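Putative uncharacterized protein (Bacteroides thetaiotaomicron, PDB 2RBK) is a haloacid dehalogenase-superfamily hydrolase, probably a magnesium-dependent phosphatase, whose active site binds an oxidovanadium group that mimics phosphate at the transition state of phosphoryl transfer. Local coordinates at residues K91-F96 and M150-T155; M207-G212 and S252-H257; P46-N51 and H110-C115; K190-I195 and I201-T206; E27-A32 and S54-R59. All coordinates share one frame; numbering follows the deposited sequence.

Overall arrangement
From the N terminus, interaction 5 opens first, joining helix 23-34 to helix 54-58, but interaction 3 starts inside that loop at residues 46-51 and closes only at 110-115, so the two cross. Interaction 1 in turn crosses interaction 3: it opens at 91-96 and closes at 150-155, and both reach the three-stranded antiparallel sheet. Interactions 4 and 2 follow in series, the first closing the short connection from helix 188-199 to strand 206-210, the second setting that strand against helix 250-258. None nests. Interactions 2 and 5 touch mainly through Met255, with Ser252 also against Ala28. Interactions 2, 4 and 5 belong to the eight-stranded core, interaction 1 lies within the probable cap, and interaction 3 links core and probable cap.

Interaction 1: residues K91-F96 and M150-T155; sequences KAMAAF and MTPFIT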
# COMPACT_ATOMS: atom_id res chain seq x y z
N LYS A 91 -3.52 4.18 21.45
CA LYS A 91 -3.59 3.51 22.76
C LYS A 91 -4.71 2.49 22.78
O LYS A 91 -4.52 1.39 23.33
CB LYS A 91 -3.79 4.53 23.89
CG LYS A 91 -2.60 5.46 24.12
CD LYS A 91 -2.78 6.41 25.28
CE LYS A 91 -1.67 7.38 25.53
NZ LYS A 91 -0.25 6.95 25.53
N ALA A 92 -5.85 2.79 22.16
CA ALA A 92 -6.97 1.84 22.16
C ALA A 92 -6.67 0.62 21.34
O ALA A 92 -7.00 -0.51 21.73
CB ALA A 92 -8.24 2.52 21.70
N MET A 93 -6.01 0.79 20.20
CA MET A 93 -5.59 -0.37 19.41
C MET A 93 -4.58 -1.24 20.14
O MET A 93 -4.71 -2.47 20.16
CB MET A 93 -5.03 0.13 18.07
CG MET A 93 -4.67 -1.06 17.17
SD MET A 93 -5.95 -2.23 16.71
CE MET A 93 -7.01 -1.20 15.71
N ALA A 94 -3.61 -0.61 20.78
CA ALA A 94 -2.62 -1.36 21.55
C ALA A 94 -3.30 -2.13 22.69
O ALA A 94 -2.97 -3.31 22.89
CB ALA A 94 -1.56 -0.42 22.10
N ALA A 95 -4.23 -1.53 23.39
CA ALA A 95 -4.91 -2.20 24.48
C ALA A 95 -5.71 -3.37 23.94
O ALA A 95 -5.76 -4.44 24.56
CB ALA A 95 -5.80 -1.21 25.24
N PHE A 96 -6.42 -3.20 22.84
CA PHE A 96 -7.27 -4.22 22.25
C PHE A 96 -6.43 -5.41 21.85
O PHE A 96 -6.72 -6.53 22.17
CB PHE A 96 -8.02 -3.66 21.03
CG PHE A 96 -8.87 -4.70 20.31
CD1 PHE A 96 -10.13 -4.99 20.81
CD2 PHE A 96 -8.42 -5.37 19.20
CE1 PHE A 96 -10.93 -5.94 20.18
CE2 PHE A 96 -9.23 -6.31 18.57
CZ PHE A 96 -10.47 -6.58 19.08
N MET A 150 -0.63 1.72 12.00
CA MET A 150 -0.62 0.49 12.79
C MET A 150 -1.13 -0.64 11.95
O MET A 150 -2.07 -0.45 11.18
CB MET A 150 -1.52 0.61 14.00
CG MET A 150 -1.31 1.67 14.92
SD MET A 150 -2.51 1.86 16.20
CE MET A 150 -4.07 2.37 15.64
N THR A 151 -0.58 -1.81 12.14
CA THR A 151 -0.98 -3.01 11.39
C THR A 151 -1.31 -4.13 12.37
O THR A 151 -0.40 -4.93 12.72
CB THR A 151 0.11 -3.34 10.38
OG1 THR A 151 0.25 -2.21 9.50
CG2 THR A 151 -0.31 -4.56 9.58
N PRO A 152 -2.53 -4.15 12.86
CA PRO A 152 -2.97 -5.24 13.74
C PRO A 152 -3.31 -6.49 12.96
O PRO A 152 -3.89 -6.47 11.88
CB PRO A 152 -4.26 -4.66 14.39
CG PRO A 152 -4.78 -3.75 13.33
CD PRO A 152 -3.57 -3.09 12.74
N PHE A 153 -2.93 -7.66 13.55
CA PHE A 153 -3.19 -8.95 12.95
C PHE A 153 -4.54 -9.42 13.49
O PHE A 153 -4.66 -10.29 14.36
CB PHE A 153 -2.04 -9.93 13.26
CG PHE A 153 -0.85 -9.66 12.40
CD1 PHE A 153 -0.11 -8.50 12.66
CD2 PHE A 153 -0.42 -10.42 11.32
CE1 PHE A 153 0.98 -8.20 11.89
CE2 PHE A 153 0.69 -10.12 10.54
CZ PHE A 153 1.38 -8.95 10.81
N ILE A 154 -5.62 -8.76 13.00
CA ILE A 154 -7.01 -9.00 13.45
C ILE A 154 -7.85 -9.48 12.30
O ILE A 154 -7.64 -9.07 11.16
CB ILE A 154 -7.61 -7.71 14.06
CG1 ILE A 154 -7.55 -6.49 13.13
CG2 ILE A 154 -6.92 -7.48 15.41
CD1 ILE A 154 -8.25 -5.28 13.70
N THR A 155 -8.81 -10.36 12.64
CA THR A 155 -9.81 -10.79 11.67
C THR A 155 -10.81 -9.66 11.40
O THR A 155 -10.85 -8.69 12.15
CB THR A 155 -10.60 -12.01 12.19
OG1 THR A 155 -11.32 -11.58 13.38
CG2 THR A 155 -9.79 -13.21 12.58
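Met93 is the main bump of the helix, and Met150 and Pro152 form the hollow that takes it. With CG anti to the backbone N (chi1 -176°) and further bends at chi2 and chi3, the Met93 chain folds over the strand and drops its sulfur onto the proline ring, where Met93 SD lies 3.8 Å from Pro152 CB and 3.9 Å from Pro152 CG. The Met93 methyl continues along the same ring. At the base of the same side chain, the end of Met150 pushes in from the other flank: its CE sits 3.4 Å from Met93 CB, tighter than ordinary van der Waals contact, and its SD is 3.6 Å from that atom. One turn on, Phe96 offers a ring edge, with CE2 4.1 Å from Ile154 CG2 near the ring plane. No hydrogen bond crosses; the fit is purely apolar and buried. The arrangement is helix-on-sheet packing within what is probably the cap domain of this Cof-type family. Strand 149-152 is an edge of the three-stranded antiparallel sheet; neighbouring strand 104-107 touches Met150 with Phe106 and Pro152 with Cys104, while Val162 of helix 156-162 touches both Met93 and Phe96.

Interaction 2: residues M207-G212 and S252-H257; sequences MSFGDG and SKAMKH. With MG (magnesium ion), chain B.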
# COMPACT_ATOMS: atom_id res chain seq x y z
N MET A 207 -3.98 7.11 -13.82
CA MET A 207 -4.34 5.71 -13.96
C MET A 207 -3.77 4.97 -12.76
O MET A 207 -2.59 5.15 -12.42
CB MET A 207 -3.76 5.14 -15.25
CG MET A 207 -4.14 3.68 -15.54
SD MET A 207 -3.52 3.08 -17.12
CE MET A 207 -4.61 3.95 -18.24
N SER A 208 -4.57 4.10 -12.15
CA SER A 208 -4.13 3.32 -11.00
C SER A 208 -4.29 1.83 -11.30
O SER A 208 -5.10 1.42 -12.14
CB SER A 208 -4.91 3.71 -9.76
OG SER A 208 -6.28 3.43 -9.94
N PHE A 209 -3.49 1.02 -10.59
CA PHE A 209 -3.40 -0.41 -10.75
C PHE A 209 -3.40 -1.06 -9.38
O PHE A 209 -2.56 -0.70 -8.55
CB PHE A 209 -2.13 -0.82 -11.48
CG PHE A 209 -1.93 -0.21 -12.85
CD1 PHE A 209 -1.51 1.11 -13.00
CD2 PHE A 209 -2.13 -0.95 -14.00
CE1 PHE A 209 -1.29 1.65 -14.23
CE2 PHE A 209 -1.93 -0.39 -15.25
CZ PHE A 209 -1.49 0.91 -15.38
N GLY A 210 -4.27 -2.06 -9.17
CA GLY A 210 -4.29 -2.72 -7.86
C GLY A 210 -4.97 -4.04 -7.90
O GLY A 210 -5.63 -4.44 -8.87
N ASP A 211 -4.80 -4.77 -6.78
CA ASP A 211 -5.34 -6.09 -6.62
C ASP A 211 -6.13 -6.26 -5.34
O ASP A 211 -6.66 -7.38 -5.18
CB ASP A 211 -4.24 -7.20 -6.59
CG ASP A 211 -3.47 -7.18 -5.30
OD1 ASP A 211 -3.09 -6.05 -4.89
OD2 ASP A 211 -3.28 -8.26 -4.68
N GLY A 212 -6.19 -5.29 -4.45
CA GLY A 212 -6.67 -5.53 -3.08
C GLY A 212 -7.68 -4.53 -2.62
O GLY A 212 -7.89 -3.48 -3.23
N SER A 252 1.57 -5.23 -18.34
CA SER A 252 1.94 -4.88 -19.71
C SER A 252 0.73 -4.86 -20.63
O SER A 252 0.54 -3.94 -21.44
CB SER A 252 3.01 -5.86 -20.19
OG SER A 252 3.30 -5.63 -21.56
N LYS A 253 -0.12 -5.88 -20.51
CA LYS A 253 -1.31 -5.95 -21.35
C LYS A 253 -2.21 -4.76 -21.12
O LYS A 253 -2.78 -4.21 -22.10
CB LYS A 253 -2.08 -7.26 -21.10
CG LYS A 253 -1.40 -8.47 -21.71
CD LYS A 253 -2.08 -9.73 -21.19
CE LYS A 253 -1.56 -11.00 -21.90
NZ LYS A 253 -2.09 -12.21 -21.21
N ALA A 254 -2.39 -4.34 -19.88
CA ALA A 254 -3.24 -3.19 -19.62
C ALA A 254 -2.66 -1.91 -20.24
O ALA A 254 -3.37 -1.10 -20.83
CB ALA A 254 -3.48 -3.02 -18.13
N MET A 255 -1.35 -1.74 -20.02
CA MET A 255 -0.69 -0.54 -20.56
C MET A 255 -0.78 -0.47 -22.08
O MET A 255 -0.98 0.60 -22.67
CB MET A 255 0.70 -0.43 -20.00
CG MET A 255 0.70 -0.18 -18.50
SD MET A 255 2.31 -0.28 -17.69
CE MET A 255 3.19 1.04 -18.50
N LYS A 256 -0.61 -1.62 -22.71
CA LYS A 256 -0.76 -1.69 -24.18
C LYS A 256 -2.22 -1.37 -24.59
O LYS A 256 -2.45 -0.66 -25.55
CB LYS A 256 -0.32 -3.04 -24.72
CG LYS A 256 1.18 -3.23 -24.66
CD LYS A 256 1.61 -4.65 -25.01
CE LYS A 256 3.14 -4.81 -25.09
NZ LYS A 256 3.53 -6.20 -25.61
N HIS A 257 -3.17 -1.94 -23.88
CA HIS A 257 -4.58 -1.72 -24.20
C HIS A 257 -4.96 -0.26 -24.24
O HIS A 257 -5.74 0.18 -25.09
CB HIS A 257 -5.44 -2.46 -23.16
CG HIS A 257 -6.89 -2.04 -23.21
ND1 HIS A 257 -7.71 -2.40 -24.26
CD2 HIS A 257 -7.60 -1.21 -22.42
CE1 HIS A 257 -8.92 -1.82 -24.04
NE2 HIS A 257 -8.84 -1.10 -22.97
MG MG B . -1.84 -5.47 -3.36
O HOH W 1 -2.42 -7.17 -2.30
O HOH W 2 -3.41 -4.26 -2.67
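Apolar packing joins the two segments: the Phe209 ring reaches from strand 206-210 to one turn of helix 250-258. Ala254 CB meets the ring at its edge, near the plane, 4.2 Å from Phe209 CE2. Met255 approaches at about a right angle to the phenylalanine side chain, and its CG comes within 4.0 Å of Phe209 CZ. A Met-aromatic contact is added by the sulfur, with Met255 SD 5.4 Å from the ring centroid and 44° off the ring normal, so the approach is oblique. Phe209 also stacks on Phe7, in the strand that leads to Asp8.

Metal coordination lies just past the strand's end. Asp211 binds magnesium through one oxygen, OD1, at 2.1 Å. Its other oxygen, OD2, accepts a 2.8 Å hydrogen bond from water 1, itself a ligand of the magnesium. Water 2, Asp8 OD1 and Asp10 O are further ligands. Behind this first shell, Asp215 OD2 accepts from the backbone N of both Asp211 and Gly212, which probably steadies the loop that presents the carboxylate.

The chemistry thus divides along the segment: the middle of the strand meets the helix by apolar and Met-aromatic contact alone, while the Asp211 carboxylate, gripped by metal on one oxygen and by a metal-bound water on the other, has its rotation fixed, consistent with a magnesium site set at the strand's end.

Interaction 3: residues P46-N51 and H110-C115; sequences PKAIIN and HNISVC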
# COMPACT_ATOMS: atom_id res chain seq x y z
N PRO A 46 5.18 0.61 4.67
CA PRO A 46 6.11 1.70 4.94
C PRO A 46 7.39 1.53 4.14
O PRO A 46 7.79 0.40 3.83
CB PRO A 46 6.37 1.63 6.42
CG PRO A 46 6.06 0.24 6.76
CD PRO A 46 5.02 -0.29 5.83
N LYS A 47 8.09 2.62 3.87
CA LYS A 47 9.35 2.56 3.16
C LYS A 47 10.31 1.58 3.78
O LYS A 47 11.08 0.89 3.05
CB LYS A 47 9.97 3.97 3.11
CG LYS A 47 11.24 4.12 2.31
CD LYS A 47 11.87 5.46 2.50
CE LYS A 47 13.20 5.67 1.76
NZ LYS A 47 13.59 7.11 1.92
N ALA A 48 10.33 1.48 5.11
CA ALA A 48 11.21 0.62 5.83
C ALA A 48 11.12 -0.86 5.39
O ALA A 48 12.12 -1.56 5.57
CB ALA A 48 11.01 0.64 7.37
N ILE A 49 10.00 -1.29 4.83
CA ILE A 49 9.87 -2.68 4.41
C ILE A 49 9.65 -2.78 2.90
O ILE A 49 9.29 -3.86 2.42
CB ILE A 49 8.80 -3.45 5.19
CG1 ILE A 49 7.38 -3.02 4.88
CG2 ILE A 49 9.12 -3.38 6.68
CD1 ILE A 49 6.31 -3.84 5.54
N ILE A 50 9.92 -1.72 2.13
CA ILE A 50 9.87 -1.82 0.65
C ILE A 50 11.22 -2.36 0.21
O ILE A 50 12.16 -1.62 -0.14
CB ILE A 50 9.50 -0.48 -0.00
CG1 ILE A 50 8.15 -0.02 0.46
CG2 ILE A 50 9.56 -0.64 -1.52
CD1 ILE A 50 7.72 1.33 -0.06
N ASN A 51 11.36 -3.68 0.25
CA ASN A 51 12.60 -4.41 -0.01
C ASN A 51 12.47 -5.22 -1.30
O ASN A 51 13.33 -6.05 -1.56
CB ASN A 51 12.97 -5.33 1.17
CG ASN A 51 12.03 -6.53 1.27
OD1 ASN A 51 10.91 -6.53 0.76
ND2 ASN A 51 12.45 -7.60 1.95
N HIS A 110 10.53 7.16 11.23
CA HIS A 110 11.87 6.59 11.07
C HIS A 110 12.15 5.40 11.96
O HIS A 110 13.32 5.03 12.19
CB HIS A 110 12.95 7.66 11.33
CG HIS A 110 12.88 8.85 10.47
ND1 HIS A 110 13.01 8.77 9.09
CD2 HIS A 110 12.69 10.14 10.83
CE1 HIS A 110 12.90 10.03 8.61
NE2 HIS A 110 12.70 10.86 9.63
N ASN A 111 11.12 4.67 12.38
CA ASN A 111 11.28 3.40 13.10
C ASN A 111 10.07 2.55 12.83
O ASN A 111 8.99 3.07 12.50
CB ASN A 111 11.47 3.53 14.60
CG ASN A 111 12.78 4.15 14.97
OD1 ASN A 111 13.79 3.44 14.96
ND2 ASN A 111 12.74 5.39 15.33
N ILE A 112 10.24 1.26 12.98
CA ILE A 112 9.17 0.29 12.84
C ILE A 112 9.35 -0.75 13.96
O ILE A 112 10.47 -1.17 14.21
CB ILE A 112 9.08 -0.34 11.44
CG1 ILE A 112 7.83 -1.20 11.28
CG2 ILE A 112 10.33 -1.08 11.05
CD1 ILE A 112 7.58 -1.72 9.83
N SER A 113 8.25 -1.13 14.57
CA SER A 113 8.27 -2.09 15.68
C SER A 113 7.11 -3.03 15.61
O SER A 113 6.07 -2.72 15.04
CB SER A 113 8.17 -1.30 17.00
OG SER A 113 9.05 -0.25 17.12
N VAL A 114 7.25 -4.16 16.29
CA VAL A 114 6.14 -5.12 16.44
C VAL A 114 6.01 -5.48 17.89
O VAL A 114 7.01 -5.61 18.61
CB VAL A 114 6.33 -6.33 15.51
CG1 VAL A 114 7.59 -7.13 15.85
CG2 VAL A 114 5.10 -7.20 15.52
N CYS A 115 4.74 -5.64 18.31
CA CYS A 115 4.42 -6.00 19.68
C CYS A 115 3.90 -7.44 19.67
O CYS A 115 3.01 -7.79 18.91
CB CYS A 115 3.42 -5.07 20.26
SG CYS A 115 3.93 -3.34 20.27
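Ile112, the first residue of an edge strand in the antiparallel sheet of what is probably the cap domain, meets the short 3-10 turn that follows the vanadium-binding residues Thr43 and Gly44 of the core. Its side chain does the reaching: CG1 stands anti to the backbone N (chi1 -172°) and chi2 is extended, which carries CD1 onto the seam between Pro46 and Ile49, where it straddles the two. On one side is the ring of Pro46, whose CG lies 3.9 Å from Ile112 CD1; on the other is Ile49, whose branch methyl CG2 is also 3.9 Å from that atom. Both side chains run at about a right angle to the isoleucine. The second branch of Ile112 faces the third partner, with CG2 4.1 Å from Ala48 CB on the more exposed side of the contact.

Nothing polar links the segments. The turn keeps its shape by its own backbone bonds, Ile49 N to Pro46 O (3.0 Å) and Ile50 N to Lys47 O (3.0 Å), and Arg45 NH1 donates to Ile49 O. These bonds probably keep the three apolar groups disposed around Ile112, where core and probable cap meet about 9 Å from the vanadium group, measured from the Pro46 side chain.

Around the contact, Ile105 of central strand 104-107 touches Ile112, and Val107 of the same strand touches Pro46; Met68, just beyond core strand 64-67, touches Pro46, and Val131, after helix 119-128, touches Ile49.

Interaction 4: residues K190-I195 and I201-T206; sequences KGIDEI and IKLEET
Ile192, on the buried side of helix 188-199, meets Leu203 and Thr206 in the turn between the helix and strand 206-210. At CB the isoleucine divides. CG2, anti to the backbone N, is the branch that crosses: it lies 4.1 Å from Leu203 CD1 and 4.3 Å from Thr206 CG2, so one methyl touches both partners. The CG1 branch lies beside the backbone N and, extended at chi2 (-179°), ends in a CD1 that makes no contact with Leu203 or Thr206; the side chain as a whole also packs on Phe6 and Met218. Leu203 comes in at about a right angle to Ile192. Its CD1 passes Asp193 OD1 as well, an oxygen whose polar partner is His221 NE2.

The turn is braced by polar bonds of its own. Leu203 O accepts twice from Thr206: OG1 donates at 2.7 Å, in the carbonyl plane on a lone pair with a C=O...O angle of 143°, and the backbone N adds a longer 3.2 Å bond. Thr206 OG1 is engaged by Ala223 N too. Nearby, Lys202 N gives Glu205 OE2 a nearly straight bond (2.9 Å, 173°), on the anti side of the carboxylate and tilted well out of its plane.

The contact lies where the chain passes from helix 188-199 into strand 206-210 of the Rossmann-like core. Phe6 of strand 4-7 touches both Ile192 and Thr206, helix 216-221 flanks Ile192 and Leu203, and Ile196, one helical turn on, touches Leu203 and Thr206.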
# COMPACT_ATOMS: atom_id res chain seq x y z
N LYS A 190 -5.91 9.75 -1.22
CA LYS A 190 -5.22 10.95 -0.70
C LYS A 190 -3.84 11.04 -1.27
O LYS A 190 -3.35 12.11 -1.64
CB LYS A 190 -5.17 10.88 0.84
CG LYS A 190 -4.30 11.93 1.53
CD LYS A 190 -4.73 13.32 1.30
CE LYS A 190 -4.09 14.27 2.35
NZ LYS A 190 -4.41 15.70 2.10
N GLY A 191 -3.14 9.89 -1.34
CA GLY A 191 -1.81 9.87 -1.90
C GLY A 191 -1.79 10.36 -3.36
O GLY A 191 -0.93 11.16 -3.72
N ILE A 192 -2.75 9.90 -4.16
CA ILE A 192 -2.83 10.38 -5.52
C ILE A 192 -2.97 11.88 -5.56
O ILE A 192 -2.29 12.58 -6.28
CB ILE A 192 -3.99 9.70 -6.31
CG1 ILE A 192 -3.61 8.25 -6.59
CG2 ILE A 192 -4.30 10.48 -7.56
CD1 ILE A 192 -4.64 7.44 -7.37
N ASP A 193 -3.88 12.40 -4.72
CA ASP A 193 -4.12 13.85 -4.71
C ASP A 193 -2.85 14.61 -4.38
O ASP A 193 -2.57 15.64 -4.97
CB ASP A 193 -5.21 14.18 -3.70
CG ASP A 193 -6.59 13.74 -4.12
OD1 ASP A 193 -6.77 13.46 -5.34
OD2 ASP A 193 -7.45 13.72 -3.21
N GLU A 194 -2.08 14.12 -3.41
CA GLU A 194 -0.84 14.81 -3.01
C GLU A 194 0.20 14.76 -4.10
O GLU A 194 0.85 15.76 -4.40
CB GLU A 194 -0.35 14.23 -1.68
CG GLU A 194 -1.30 14.52 -0.52
CD GLU A 194 -1.42 15.99 -0.21
OE1 GLU A 194 -0.44 16.73 -0.43
OE2 GLU A 194 -2.51 16.41 0.26
N ILE A 195 0.38 13.59 -4.72
CA ILE A 195 1.37 13.48 -5.78
C ILE A 195 1.00 14.39 -6.96
O ILE A 195 1.85 15.10 -7.48
CB ILE A 195 1.50 12.03 -6.24
CG1 ILE A 195 2.20 11.15 -5.16
CG2 ILE A 195 2.16 11.89 -7.61
CD1 ILE A 195 3.69 11.37 -5.04
N ILE A 201 -0.36 17.72 -12.23
CA ILE A 201 -1.14 16.76 -13.02
C ILE A 201 -2.59 16.81 -12.58
O ILE A 201 -2.84 16.95 -11.40
CB ILE A 201 -0.49 15.37 -12.92
CG1 ILE A 201 0.88 15.39 -13.59
CG2 ILE A 201 -1.37 14.27 -13.47
CD1 ILE A 201 1.72 14.14 -13.43
N LYS A 202 -3.52 16.70 -13.53
CA LYS A 202 -4.91 16.68 -13.19
C LYS A 202 -5.40 15.27 -12.90
O LYS A 202 -4.86 14.30 -13.43
CB LYS A 202 -5.77 17.26 -14.33
CG LYS A 202 -5.45 18.67 -14.74
CD LYS A 202 -5.58 19.65 -13.65
CE LYS A 202 -6.85 19.98 -12.98
NZ LYS A 202 -6.64 21.34 -12.30
N LEU A 203 -6.43 15.19 -12.05
CA LEU A 203 -6.98 13.85 -11.72
C LEU A 203 -7.41 13.12 -12.99
O LEU A 203 -7.30 11.87 -13.08
CB LEU A 203 -8.16 14.02 -10.77
CG LEU A 203 -8.70 12.70 -10.21
CD1 LEU A 203 -7.67 11.98 -9.38
CD2 LEU A 203 -9.97 12.99 -9.38
N GLU A 204 -7.89 13.86 -13.98
CA GLU A 204 -8.37 13.25 -15.21
C GLU A 204 -7.25 12.66 -16.04
O GLU A 204 -7.52 11.99 -17.06
CB GLU A 204 -9.18 14.33 -15.97
CG GLU A 204 -10.43 14.89 -15.34
CD GLU A 204 -10.34 15.50 -13.94
OE1 GLU A 204 -9.39 16.35 -13.86
OE2 GLU A 204 -11.14 14.95 -13.04
N GLU A 205 -5.99 12.82 -15.64
CA GLU A 205 -4.79 12.32 -16.31
C GLU A 205 -4.13 11.20 -15.54
O GLU A 205 -2.94 10.91 -15.74
CB GLU A 205 -3.83 13.49 -16.53
CG GLU A 205 -4.36 14.63 -17.37
CD GLU A 205 -3.51 15.91 -17.34
OE1 GLU A 205 -3.46 16.58 -18.40
OE2 GLU A 205 -2.88 16.33 -16.29
N THR A 206 -4.85 10.53 -14.62
CA THR A 206 -4.29 9.50 -13.76
C THR A 206 -4.79 8.11 -14.12
O THR A 206 -5.93 7.94 -14.58
CB THR A 206 -4.61 9.78 -12.29
OG1 THR A 206 -6.02 9.77 -12.05
CG2 THR A 206 -4.02 11.11 -11.85

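Interaction 5: residues E27-A32 and S54-R59; sequences EALEAA and SELQDR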
# COMPACT_ATOMS: atom_id res chain seq x y z
N GLU A 27 9.71 -4.30 -18.49
CA GLU A 27 9.77 -3.76 -19.87
C GLU A 27 8.70 -2.70 -20.08
O GLU A 27 8.98 -1.66 -20.72
CB GLU A 27 9.56 -4.95 -20.84
CG GLU A 27 10.80 -5.83 -20.84
CD GLU A 27 10.59 -7.16 -21.49
OE1 GLU A 27 9.49 -7.51 -21.95
OE2 GLU A 27 11.58 -7.92 -21.54
N ALA A 28 7.49 -2.90 -19.60
CA ALA A 28 6.42 -1.94 -19.77
C ALA A 28 6.75 -0.63 -19.08
O ALA A 28 6.48 0.45 -19.63
CB ALA A 28 5.10 -2.54 -19.24
N LEU A 29 7.28 -0.69 -17.87
CA LEU A 29 7.60 0.54 -17.13
C LEU A 29 8.77 1.24 -17.79
O LEU A 29 8.80 2.50 -17.82
CB LEU A 29 7.76 0.26 -15.63
CG LEU A 29 6.49 0.32 -14.82
CD1 LEU A 29 5.44 -0.65 -15.27
CD2 LEU A 29 6.78 -0.09 -13.35
N GLU A 30 9.75 0.53 -18.32
CA GLU A 30 10.83 1.17 -19.09
C GLU A 30 10.24 1.94 -20.26
O GLU A 30 10.61 3.11 -20.52
CB GLU A 30 11.81 0.11 -19.59
CG GLU A 30 12.83 -0.36 -18.58
CD GLU A 30 14.03 0.55 -18.41
OE1 GLU A 30 14.23 1.57 -19.13
OE2 GLU A 30 14.82 0.33 -17.45
N ALA A 31 9.32 1.29 -20.99
CA ALA A 31 8.75 1.94 -22.16
C ALA A 31 7.93 3.17 -21.76
O ALA A 31 7.99 4.21 -22.40
CB ALA A 31 7.87 0.95 -22.92
N ALA A 32 7.16 3.06 -20.66
CA ALA A 32 6.33 4.19 -20.21
C ALA A 32 7.21 5.34 -19.75
O ALA A 32 6.91 6.52 -20.01
CB ALA A 32 5.39 3.74 -19.14
N SER A 54 13.88 -3.41 -6.00
CA SER A 54 15.20 -3.03 -6.49
C SER A 54 15.32 -3.04 -7.99
O SER A 54 16.02 -2.23 -8.53
CB SER A 54 16.30 -3.88 -5.86
OG SER A 54 16.18 -5.22 -6.21
N GLU A 55 14.63 -3.93 -8.67
CA GLU A 55 14.74 -3.90 -10.12
C GLU A 55 14.29 -2.58 -10.75
O GLU A 55 14.90 -2.02 -11.69
CB GLU A 55 13.98 -5.07 -10.74
CG GLU A 55 14.56 -6.39 -10.30
CD GLU A 55 13.56 -7.50 -10.35
OE1 GLU A 55 12.45 -7.31 -9.83
OE2 GLU A 55 13.85 -8.57 -10.85
N LEU A 56 13.23 -2.04 -10.21
CA LEU A 56 12.70 -0.78 -10.70
C LEU A 56 13.55 0.41 -10.21
O LEU A 56 13.79 1.35 -10.95
CB LEU A 56 11.24 -0.57 -10.30
CG LEU A 56 10.27 -1.64 -10.78
CD1 LEU A 56 8.88 -1.37 -10.28
CD2 LEU A 56 10.32 -1.73 -12.31
N GLN A 57 13.95 0.31 -8.92
CA GLN A 57 14.72 1.35 -8.28
C GLN A 57 16.12 1.50 -8.91
O GLN A 57 16.56 2.62 -9.19
CB GLN A 57 14.87 1.12 -6.79
CG GLN A 57 13.49 1.25 -6.09
CD GLN A 57 13.55 0.72 -4.68
OE1 GLN A 57 14.20 -0.26 -4.43
NE2 GLN A 57 12.75 1.36 -3.82
N ASP A 58 16.75 0.37 -9.18
CA ASP A 58 18.11 0.42 -9.77
C ASP A 58 18.03 0.92 -11.20
O ASP A 58 19.04 1.41 -11.72
CB ASP A 58 18.72 -0.96 -9.72
CG ASP A 58 19.05 -1.47 -8.34
OD1 ASP A 58 19.02 -0.70 -7.38
OD2 ASP A 58 19.35 -2.65 -8.18
N ARG A 59 16.89 0.79 -11.86
CA ARG A 59 16.65 1.31 -13.21
C ARG A 59 16.18 2.75 -13.17
O ARG A 59 15.94 3.35 -14.23
CB ARG A 59 15.65 0.41 -13.96
CG ARG A 59 16.30 -0.84 -14.50
CD ARG A 59 15.30 -1.87 -15.04
NE ARG A 59 16.01 -3.02 -15.59
CZ ARG A 59 16.49 -3.12 -16.80
NH1 ARG A 59 16.34 -2.15 -17.70
NH2 ARG A 59 17.13 -4.22 -17.14
O HOH W 3 16.55 2.35 -16.83
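Glu30 and Arg59 form a salt bridge through one pair of atoms: Arg59 NH1 donates to Glu30 OE2 at 2.9 Å, with an N-H...O angle of 166°. The oxygen lies at the guanidinium edge, in its plane, yet the nitrogen comes from above the carboxylate plane, the two planes being 87° apart. Glu30 gets there by a bend at chi2, while the Arg59 chain runs extended from CG to NE, its CD passing OE2. Beside the bridge, Leu29 CD2 rests against the isopropyl end of Leu56, 3.9 Å from Leu56 CD1 and 4.0 Å from Leu56 CD2. Arg59 and Leu29 are each modelled in two conformers, so these details hold for one of them.

Helices 23-34 and 54-58 connect successive parallel strands of the core sheet, 4-7 to 38-42 and 38-42 to 64-67, as in the beta-alpha-beta crossovers of a Rossmann-like fold, and here they pack side by side.

Further out, water 3 donates to Glu30 OE2 (2.7 Å) and to Arg59 O (2.9 Å), tying the acid to the arginine backbone as well as its side chain. Ile26 of helix 23-34 packs on Glu55 and Arg59, Arg20 pairs with Glu55 OE2, Leu61 borders Glu30, and Met255 of helix 250-258 lies against Leu29.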